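PDB 5LK6: Alpha/beta hydrolase fold-3 domain protein from Sulfolobus islandicus, which probably hydrolyses carboxylic ester bonds as a thermostable lipase or carboxylesterase of the alpha/beta hydrolase fold. Local coordinates for residues Gly20-Ser23 / Val24-Arg28. Sequence-based numbering, arbitrary orientation.
Sequences GKAS and VDEVR
S23 and E26 form a capping box at the start of helix 24-36, each side chain bonded to the backbone N-H of the other. S23 is the N-cap: its OG accepts from E26 N at 3.0 Å with an N-H...O angle of 162°. OG lies between its own backbone N and carbonyl carbon (chi1 75°), which turns it forward over the first helical turn. E26 CG sits beside its own backbone N, and a bend at chi2 (148°) brings the carboxylate back to the chain entering the helix, where OE1 takes the N-H of S23 at 3.2 Å. This bond is nearly straight at the hydrogen but meets OE1 from above the carboxylate plane. The first helical backbone bond runs from V27 N to S23 O, 2.9 Å long, so S23 is gripped through its N, OG and O. Beside the box, A22 CB makes a small apolar contact with V27 CG1 at 4.0 Å and lies 3.8 Å from E26 OE1. Replacing S23 by an alanine would probably leave the N-H of E26 without its capping acceptor and let the first turn fray. One turn along the helix from V24, the R28 guanidinium has V24 CG1 over the centre of one face. The box itself is at the protein surface, joining the loop after helix 5-12 to helix 24-36; the buried V27 packs on I19 and I84, and R28 forms a salt bridge with E115 and a hydrogen bond to V83 O, tying the helix start to the loops that precede helices 91-101 and 120-133.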
loop_
_atom_site.group_PDB
_atom_site.type_symbol
_atom_site.label_atom_id
_atom_site.label_comp_id
_atom_site.label_asym_id
_atom_site.label_seq_id
_atom_site.Cartn_x
_atom_site.Cartn_y
_atom_site.Cartn_z
ATOM N N GLY A 20 9.408 -29.419 -6.231
ATOM C CA GLY A 20 8.947 -30.799 -6.158
ATOM C C GLY A 20 8.886 -31.600 -7.461
ATOM O O GLY A 20 8.471 -32.729 -7.388
ATOM N N LYS A 21 9.249 -31.040 -8.632
ATOM C CA LYS A 21 9.353 -31.776 -9.918
ATOM C C LYS A 21 10.769 -31.741 -10.470
ATOM O O LYS A 21 11.006 -32.154 -11.595
ATOM C CB LYS A 21 8.427 -31.190 -11.025
ATOM C CG LYS A 21 6.936 -31.050 -10.700
ATOM C CD LYS A 21 6.271 -32.402 -10.399
ATOM C CE LYS A 21 4.822 -32.246 -9.941
ATOM N NZ LYS A 21 4.435 -33.446 -9.143
ATOM N N ALA A 22 11.701 -31.184 -9.720
ATOM C CA ALA A 22 13.112 -31.055 -10.128
ATOM C C ALA A 22 13.945 -31.096 -8.864
ATOM O O ALA A 22 13.420 -30.948 -7.727
ATOM C CB ALA A 22 13.348 -29.765 -10.889
ATOM N N SER A 23 15.233 -31.295 -9.058
ATOM C CA SER A 23 16.126 -31.384 -7.940
ATOM C C SER A 23 16.241 -30.027 -7.205
ATOM O O SER A 23 15.876 -28.985 -7.744
ATOM C CB SER A 23 17.487 -31.854 -8.397
ATOM O OG SER A 23 18.181 -30.803 -9.069
ATOM N N VAL A 24 16.726 -30.077 -5.961
ATOM C CA VAL A 24 17.005 -28.914 -5.159
ATOM C C VAL A 24 17.911 -27.967 -5.913
ATOM O O VAL A 24 17.643 -26.811 -5.956
ATOM C CB VAL A 24 17.682 -29.308 -3.849
ATOM C CG1 VAL A 24 18.149 -28.062 -3.072
ATOM C CG2 VAL A 24 16.752 -30.122 -2.953
ATOM N N ASP A 25 18.979 -28.452 -6.529
ATOM C CA ASP A 25 19.862 -27.566 -7.284
ATOM C C ASP A 25 19.235 -27.014 -8.529
ATOM O O ASP A 25 19.495 -25.886 -8.870
ATOM C CB ASP A 25 21.119 -28.279 -7.734
ATOM C CG ASP A 25 22.207 -28.167 -6.772
ATOM O OD1 ASP A 25 21.947 -28.345 -5.553
ATOM O OD2 ASP A 25 23.338 -27.918 -7.264
ATOM N N GLU A 26 18.502 -27.847 -9.264
ATOM C CA GLU A 26 17.799 -27.391 -10.436
ATOM C C GLU A 26 16.845 -26.245 -10.058
ATOM O O GLU A 26 16.817 -25.252 -10.775
ATOM C CB GLU A 26 17.098 -28.534 -11.191
ATOM C CG GLU A 26 18.026 -29.357 -12.121
ATOM C CD GLU A 26 17.699 -30.890 -12.307
ATOM O OE1 GLU A 26 16.575 -31.393 -11.921
ATOM O OE2 GLU A 26 18.600 -31.590 -12.887
ATOM N N VAL A 27 16.122 -26.328 -8.930
ATOM C CA VAL A 27 15.178 -25.239 -8.570
ATOM C C VAL A 27 15.874 -23.997 -8.012
ATOM O O VAL A 27 15.441 -22.875 -8.233
ATOM C CB VAL A 27 14.007 -25.657 -7.664
ATOM C CG1 VAL A 27 13.135 -26.698 -8.344
ATOM C CG2 VAL A 27 14.475 -26.116 -6.310
ATOM N N ARG A 28 16.958 -24.193 -7.306
ATOM C CA ARG A 28 17.779 -23.065 -6.923
ATOM C C ARG A 28 18.252 -22.301 -8.151
ATOM O O ARG A 28 18.168 -21.079 -8.136
ATOM C CB ARG A 28 18.966 -23.513 -6.094
ATOM C CG ARG A 28 18.528 -23.872 -4.702
ATOM C CD ARG A 28 19.635 -24.532 -3.889
ATOM N NE ARG A 28 19.149 -24.755 -2.537
ATOM C CZ ARG A 28 19.744 -25.473 -1.615
ATOM N NH1 ARG A 28 20.885 -26.085 -1.855
ATOM N NH2 ARG A 28 19.159 -25.579 -0.431
#